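Local atomic coordinates of vascular protein tyrosine phosphatase 1 (Rattus norvegicus, PDB entry 3I36), a protein that probably dephosphorylates phosphotyrosine on protein substrates, releasing phosphate, through the intracellular catalytic domain of a receptor-type tyrosine phosphatase. Residues A[65-68]-A[69-72]; A[44-47]-A[48-51]; A[227-230]-A[231-235]. All coordinates share one frame; numbering follows the deposited sequence.

Contact 1. Residues A[65-68]-A[69-72]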
loop_
_atom_site.group_PDB
_atom_site.type_symbol
_atom_site.label_atom_id
_atom_site.label_comp_id
_atom_site.label_asym_id
_atom_site.label_seq_id
_atom_site.Cartn_x
_atom_site.Cartn_y
_atom_site.Cartn_z
ATOM N N ALA A 65 -12.626 1.072 14.188
ATOM C CA ALA A 65 -13.207 1.307 12.866
ATOM C C ALA A 65 -14.725 1.295 12.887
ATOM O O ALA A 65 -15.352 1.861 12.003
ATOM C CB ALA A 65 -12.713 0.274 11.875
ATOM N N GLU A 66 -15.302 0.628 13.882
ATOM C CA GLU A 66 -16.747 0.443 13.952
ATOM C C GLU A 66 -17.422 1.444 14.883
ATOM O O GLU A 66 -18.655 1.500 14.966
ATOM C CB GLU A 66 -17.067 -0.996 14.371
ATOM C CG GLU A 66 -16.754 -2.002 13.280
ATOM C CD GLU A 66 -16.760 -3.445 13.764
ATOM O OE1 GLU A 66 -16.710 -3.673 14.990
ATOM O OE2 GLU A 66 -16.798 -4.354 12.907
ATOM N N ILE A 67 -16.622 2.233 15.588
ATOM C CA ILE A 67 -17.193 3.280 16.424
ATOM C C ILE A 67 -17.987 4.233 15.542
ATOM O O ILE A 67 -17.552 4.582 14.448
ATOM C CB ILE A 67 -16.109 4.044 17.218
ATOM C CG1 ILE A 67 -15.414 3.082 18.190
ATOM C CG2 ILE A 67 -16.727 5.218 17.974
ATOM C CD1 ILE A 67 -14.284 3.709 18.955
ATOM N N ALA A 68 -19.165 4.632 16.013
ATOM C CA ALA A 68 -20.070 5.447 15.216
ATOM C C ALA A 68 -19.341 6.624 14.584
ATOM O O ALA A 68 -19.468 6.878 13.385
ATOM C CB ALA A 68 -21.252 5.935 16.075
ATOM N N GLU A 69 -18.567 7.330 15.401
ATOM C CA GLU A 69 -17.847 8.518 14.963
ATOM C C GLU A 69 -16.836 8.206 13.856
ATOM O O GLU A 69 -16.498 9.069 13.052
ATOM C CB GLU A 69 -17.122 9.158 16.155
ATOM C CG GLU A 69 -18.041 9.832 17.177
ATOM C CD GLU A 69 -19.022 8.871 17.843
ATOM O OE1 GLU A 69 -18.676 7.681 18.033
ATOM O OE2 GLU A 69 -20.144 9.314 18.186
ATOM N N ASN A 70 -16.353 6.970 13.815
ATOM C CA ASN A 70 -15.324 6.606 12.845
ATOM C C ASN A 70 -15.877 5.979 11.578
ATOM O O ASN A 70 -15.172 5.873 10.591
ATOM C CB ASN A 70 -14.290 5.678 13.475
ATOM C CG ASN A 70 -13.505 6.360 14.549
ATOM O OD1 ASN A 70 -13.358 7.577 14.529
ATOM N ND2 ASN A 70 -13.013 5.597 15.507
ATOM N N ARG A 71 -17.139 5.567 11.601
ATOM C CA ARG A 71 -17.666 4.825 10.467
ATOM C C ARG A 71 -17.579 5.642 9.190
ATOM O O ARG A 71 -17.277 5.116 8.125
ATOM C CB ARG A 71 -19.098 4.380 10.726
ATOM C CG ARG A 71 -19.195 3.322 11.819
ATOM C CD ARG A 71 -20.638 3.171 12.326
ATOM N NE ARG A 71 -20.672 2.577 13.662
ATOM C CZ ARG A 71 -21.764 2.467 14.410
ATOM N NH1 ARG A 71 -22.928 2.905 13.951
ATOM N NH2 ARG A 71 -21.692 1.917 15.617
ATOM N N GLY A 72 -17.810 6.940 9.317
ATOM C CA GLY A 72 -17.793 7.825 8.172
ATOM C C GLY A 72 -16.383 8.159 7.733
ATOM O O GLY A 72 -16.191 8.851 6.738
HETATM O O HOH W 1 -19.081 8.750 11.244
#
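Ile67 joins two short, loosely bonded helical turns just ahead of the KNRY segment that begins at Lys73, and its carbonyl faces the amides of Asn70 and Arg71. Asn70 N gives Ile67 O a 2.7 Å hydrogen bond, while Arg71 N reaches it only weakly and makes a longer bond, 3.2 Å, to Ala68 O. The tie across the corner is made by a side chain. Arg71 NE donates to Glu66 O at 2.6 Å and nearly straight, 165°. The oxygen lies almost in the guanidinium plane, whereas NE stands above the carbonyl plane of Glu66. A weak bond from Arg71 NH2 to the same oxygen makes a two-pronged grip that limits rotation of the group. CG of Arg71 is anti to its own carbonyl carbon (chi1 -68°), and the extended chain beyond carries NE back across the corner, a reach that suits arginine. Ala68 CA rests over one face of the guanidinium, 3.3 Å above its plane and toward its rim; the small methyl of alanine lets the flat group lie this close. On another side of the corner, Glu69 bends at chi2, bringing OE1 to a tight 3.1 Å from Ile67 CG2. Asn70 runs alongside Ile67, with ND2 3.9 Å from Ile67 CB, but its compact amide is held by others: ND2 bonds to Ala64 O and OD1 to Lys73 NZ. A water donates to Ala68 O and accepts from Gly72 N, 2.9 Å in the latter case, closing the turn with a solvent bridge. This break between two helical turns, its carbonyls met by an arginine and a water, leads into the KNRY motif, consistent with the phosphotyrosine-recognition loop of the protein-tyrosine phosphatase fold.

Contact 2. Residues A[44-47]-A[48-51]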
loop_
_atom_site.group_PDB
_atom_site.type_symbol
_atom_site.label_atom_id
_atom_site.label_comp_id
_atom_site.label_asym_id
_atom_site.label_seq_id
_atom_site.Cartn_x
_atom_site.Cartn_y
_atom_site.Cartn_z
ATOM N N CYS A 44 -5.388 -23.529 -10.680
ATOM C CA CYS A 44 -6.002 -24.254 -9.584
ATOM C C CYS A 44 -5.191 -24.113 -8.309
ATOM O O CYS A 44 -5.739 -23.807 -7.250
ATOM C CB CYS A 44 -6.145 -25.731 -9.928
ATOM S SG CYS A 44 -7.034 -26.649 -8.657
ATOM N N GLY A 45 -3.887 -24.349 -8.419
ATOM C CA GLY A 45 -3.004 -24.315 -7.275
ATOM C C GLY A 45 -2.955 -22.930 -6.660
ATOM O O GLY A 45 -2.999 -22.783 -5.439
ATOM N N PHE A 46 -2.839 -21.907 -7.501
ATOM C CA PHE A 46 -2.881 -20.538 -6.998
ATOM C C PHE A 46 -4.229 -20.248 -6.357
ATOM O O PHE A 46 -4.303 -19.601 -5.316
ATOM C CB PHE A 46 -2.617 -19.540 -8.121
ATOM C CG PHE A 46 -1.200 -19.536 -8.599
ATOM C CD1 PHE A 46 -0.909 -19.561 -9.953
ATOM C CD2 PHE A 46 -0.153 -19.504 -7.691
ATOM C CE1 PHE A 46 0.400 -19.550 -10.390
ATOM C CE2 PHE A 46 1.157 -19.498 -8.126
ATOM C CZ PHE A 46 1.433 -19.518 -9.471
ATOM N N ALA A 47 -5.295 -20.718 -6.989
ATOM C CA ALA A 47 -6.634 -20.527 -6.453
ATOM C C ALA A 47 -6.743 -21.167 -5.075
ATOM O O ALA A 47 -7.371 -20.615 -4.174
ATOM C CB ALA A 47 -7.687 -21.105 -7.408
ATOM N N GLU A 48 -6.126 -22.334 -4.919
ATOM C CA GLU A 48 -6.144 -23.040 -3.648
ATOM C C GLU A 48 -5.385 -22.269 -2.573
ATOM O O GLU A 48 -5.841 -22.151 -1.431
ATOM C CB GLU A 48 -5.536 -24.433 -3.804
ATOM C CG GLU A 48 -5.570 -25.251 -2.524
ATOM C CD GLU A 48 -5.053 -26.665 -2.736
ATOM O OE1 GLU A 48 -4.103 -26.839 -3.530
ATOM O OE2 GLU A 48 -5.604 -27.599 -2.116
ATOM N N GLU A 49 -4.218 -21.753 -2.936
ATOM C CA GLU A 49 -3.427 -20.988 -1.979
ATOM C C GLU A 49 -4.226 -19.776 -1.554
ATOM O O GLU A 49 -4.308 -19.444 -0.374
ATOM C CB GLU A 49 -2.114 -20.533 -2.608
ATOM C CG GLU A 49 -1.105 -21.632 -2.746
ATOM C CD GLU A 49 0.169 -21.159 -3.410
ATOM O OE1 GLU A 49 0.937 -22.020 -3.872
ATOM O OE2 GLU A 49 0.392 -19.931 -3.473
ATOM N N TYR A 50 -4.821 -19.115 -2.540
ATOM C CA TYR A 50 -5.529 -17.883 -2.282
ATOM C C TYR A 50 -6.779 -18.153 -1.449
ATOM O O TYR A 50 -7.128 -17.372 -0.568
ATOM C CB TYR A 50 -5.884 -17.209 -3.605
ATOM C CG TYR A 50 -6.402 -15.823 -3.404
ATOM C CD1 TYR A 50 -5.554 -14.799 -2.995
ATOM C CD2 TYR A 50 -7.743 -15.536 -3.603
ATOM C CE1 TYR A 50 -6.037 -13.521 -2.795
ATOM C CE2 TYR A 50 -8.230 -14.275 -3.411
ATOM C CZ TYR A 50 -7.375 -13.272 -3.002
ATOM O OH TYR A 50 -7.877 -12.025 -2.814
ATOM N N GLU A 51 -7.442 -19.273 -1.715
ATOM C CA GLU A 51 -8.614 -19.655 -0.937
ATOM C C GLU A 51 -8.218 -19.938 0.503
ATOM O O GLU A 51 -8.953 -19.626 1.444
ATOM C CB GLU A 51 -9.291 -20.882 -1.549
ATOM C CG GLU A 51 -10.381 -21.493 -0.676
ATOM C CD GLU A 51 -11.608 -20.604 -0.540
ATOM O OE1 GLU A 51 -11.718 -19.591 -1.266
ATOM O OE2 GLU A 51 -12.472 -20.924 0.301
#
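Glu49 lies back along the helix against Gly45, one turn earlier, and its side chain can be followed outward from there. CB sits 3.6 Å from Phe46 O. CG, anti to the carbonyl carbon of its own residue (chi1 -75°), is thereby swung toward the preceding turn and lies 3.5 Å from Gly45 O, the carbonyl that also accepts Glu49 N at 3.0 Å. The chain runs on extended, and CD is already moving off, 4.1 Å from Gly45 O. At the tip the two oxygens part company: OE2 comes to the edge of the Phe46 ring, near its plane, 4.3 Å from CD2, and is hydrogen-bonded to Tyr293 OH, while OE1 is hydrogen-bonded to Tyr34 OH. Two tyrosine hydroxyls and the weakly positive rim of a phenyl ring would probably ease the burial of this carboxylate, and the two hydroxyl bonds limit its rotation. Glutamate is long enough to reach all three from the helix surface.

Tyr50 leaves in a different direction. Its CB is 3.3 Å from Phe46 O, which accepts Tyr50 N, but CG stands anti to the backbone N (chi1 -170°), and the ring is carried away from the preceding turn to meet Tyr293, with its hydroxyl bonded to Val287 O beside Gln288, a probable substrate-binding residue. Phe46 in turn meets Phe35 edge-to-face. On the exposed flank Glu48 keeps its CB 3.4 Å from Gly45 O, and a charged acid suits that surface. The regular i to i+4 bonding is completed by Glu51 N to Ala47 O, 2.8 Å. This is an amphipathic alpha-helix, the N-terminal helix 28-53 of the catalytic domain, laid against helices 272-280 and 290-305.

Contact 3. Residues A[227-230]-A[231-235]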
loop_
_atom_site.group_PDB
_atom_site.type_symbol
_atom_site.label_atom_id
_atom_site.label_comp_id
_atom_site.label_asym_id
_atom_site.label_seq_id
_atom_site.Cartn_x
_atom_site.Cartn_y
_atom_site.Cartn_z
ATOM N N VAL A 227 10.465 3.775 -6.128
ATOM C CA VAL A 227 10.112 4.055 -4.747
ATOM C C VAL A 227 11.278 3.687 -3.853
ATOM O O VAL A 227 11.686 4.453 -2.979
ATOM C CB VAL A 227 8.866 3.261 -4.319
ATOM C CG1 VAL A 227 8.556 3.478 -2.837
ATOM C CG2 VAL A 227 7.681 3.643 -5.179
ATOM N N ARG A 228 11.814 2.496 -4.069
ATOM C CA ARG A 228 12.910 2.000 -3.250
ATOM C C ARG A 228 14.163 2.859 -3.394
ATOM O O ARG A 228 14.886 3.109 -2.422
ATOM C CB ARG A 228 13.190 0.538 -3.602
ATOM C CG ARG A 228 12.248 -0.417 -2.861
ATOM C CD ARG A 228 12.428 -0.168 -1.389
ATOM N NE ARG A 228 11.426 -0.805 -0.546
ATOM C CZ ARG A 228 11.265 -0.504 0.735
ATOM N NH1 ARG A 228 12.037 0.423 1.282
ATOM N NH2 ARG A 228 10.335 -1.111 1.466
ATOM N N ASP A 229 14.418 3.313 -4.612
ATOM C CA ASP A 229 15.563 4.170 -4.847
ATOM C C ASP A 229 15.467 5.403 -3.961
ATOM O O ASP A 229 16.433 5.809 -3.303
ATOM C CB ASP A 229 15.621 4.578 -6.311
ATOM C CG ASP A 229 16.904 5.304 -6.648
ATOM O OD1 ASP A 229 17.967 4.652 -6.651
ATOM O OD2 ASP A 229 16.841 6.523 -6.893
ATOM N N TYR A 230 14.283 5.998 -3.940
ATOM C CA TYR A 230 14.042 7.154 -3.095
ATOM C C TYR A 230 14.136 6.802 -1.613
ATOM O O TYR A 230 14.740 7.537 -0.840
ATOM C CB TYR A 230 12.675 7.753 -3.405
ATOM C CG TYR A 230 12.272 8.890 -2.505
ATOM C CD1 TYR A 230 12.801 10.163 -2.681
ATOM C CD2 TYR A 230 11.320 8.704 -1.508
ATOM C CE1 TYR A 230 12.414 11.214 -1.863
ATOM C CE2 TYR A 230 10.925 9.745 -0.691
ATOM C CZ TYR A 230 11.472 10.993 -0.871
ATOM O OH TYR A 230 11.070 12.024 -0.048
ATOM N N MET A 231 13.532 5.683 -1.221
ATOM C CA MET A 231 13.533 5.273 0.183
ATOM C C MET A 231 14.934 5.135 0.753
ATOM O O MET A 231 15.120 5.208 1.961
ATOM C CB MET A 231 12.753 3.973 0.365
ATOM C CG MET A 231 11.263 4.164 0.186
ATOM S SD MET A 231 10.628 5.475 1.251
ATOM C CE MET A 231 10.929 4.795 2.875
ATOM N N LYS A 232 15.919 4.911 -0.110
ATOM C CA LYS A 232 17.297 4.783 0.362
ATOM C C LYS A 232 17.789 6.100 0.958
ATOM O O LYS A 232 18.757 6.136 1.718
ATOM C CB LYS A 232 18.206 4.347 -0.780
ATOM C CG LYS A 232 18.005 2.900 -1.209
ATOM C CD LYS A 232 18.913 2.596 -2.389
ATOM C CE LYS A 232 18.772 1.159 -2.856
ATOM N NZ LYS A 232 19.582 0.973 -4.093
ATOM N N GLN A 233 17.090 7.176 0.625
ATOM C CA GLN A 233 17.498 8.520 1.016
ATOM C C GLN A 233 16.780 8.981 2.273
ATOM O O GLN A 233 17.032 10.064 2.773
ATOM C CB GLN A 233 17.157 9.486 -0.111
ATOM C CG GLN A 233 17.779 9.070 -1.431
ATOM C CD GLN A 233 17.394 9.993 -2.563
ATOM O OE1 GLN A 233 16.826 11.058 -2.339
ATOM N NE2 GLN A 233 17.688 9.585 -3.789
ATOM N N ILE A 234 15.894 8.130 2.775
ATOM C CA ILE A 234 14.923 8.510 3.775
ATOM C C ILE A 234 15.390 8.072 5.161
ATOM O O ILE A 234 16.080 7.066 5.289
ATOM C CB ILE A 234 13.567 7.883 3.396
ATOM C CG1 ILE A 234 13.097 8.457 2.054
ATOM C CG2 ILE A 234 12.527 8.089 4.469
ATOM C CD1 ILE A 234 13.156 9.966 1.976
ATOM N N PRO A 235 15.029 8.834 6.207
ATOM C CA PRO A 235 15.485 8.430 7.542
ATOM C C PRO A 235 14.860 7.107 7.949
ATOM O O PRO A 235 13.927 6.630 7.283
ATOM C CB PRO A 235 14.935 9.529 8.453
ATOM C CG PRO A 235 14.529 10.638 7.571
ATOM C CD PRO A 235 14.189 10.043 6.250
HETATM O O HOH W 2 18.106 2.025 -6.024
#
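The backbone leaves helix 218-231 through a last full helical bond, Met231 N to Val227 O at 2.8 Å, and then tightens, with Gln233 N bonded to Tyr230 O and a type I beta turn running from Met231 to Ile234. Tyr230 and Ile234 form the main side-chain contact, crossing obliquely. The isoleucine's terminal methyl CD1 touches the phenolic end of the ring, 3.5 Å from CZ, and CG1 follows along CE2. CG of Tyr230, anti to its backbone N (chi1 175°), carries the ring out past the helix end, where its hydroxyl bonds to Tyr138 O. Met231 brings its sulfur obliquely to the CD2 side of the Tyr230 ring in a Met-aromatic contact: SD lies 5.5 Å from the ring centroid and 69° off the ring normal. Its flexible chain, bent at chi2 and chi3, can also lay CG beside Val227 CG1, 4.1 Å away, pointing the same way. CB of Met231 meets NH1 of Arg228 at 3.7 Å, although the charge of that arginine is spent on a salt bridge with Asp258. Replacing Tyr230 with an alanine would probably leave Ile234 CD1 and Met231 SD without the ring they lean on and Tyr138 O without its hydroxyl partner, opening a gap at the end of the helix. On the solvent side, Asp229 OD1 and Lys232 NZ are 4.8 Å apart and bridged by a water, which donates to the acid and accepts from the amine at 2.6 Å. The chemistry is divided by side: apolar carbon, sulfur and aromatic surface turn to strands 139-142 and 196-205, while opposite charges meet through water on the exposed side, as the chain heads for strand 240-243.

Along the chain the order is contact 2, contact 1, contact 3. Each pair of centres is about 34 Å apart, and none of the contacts touch; contacts 1 and 3 lie on opposite sides of the chain's centre. Contact 2 belongs to the long helix 28-53, which is followed by the short turns 63-66 and 68-71 of contact 1. Contact 3 ends helix 218-231 just before strand 240-243 of the mixed sheet, which runs directly into the probable catalytic Cys244. Contact 2 comes near Gln288, and the side chain of Ala65 in contact 1 is about 12 Å from that of Val248, a probable substrate-binding residue, whereas contact 3 is away from the site; together they mark three separate regions of one phosphatase domain.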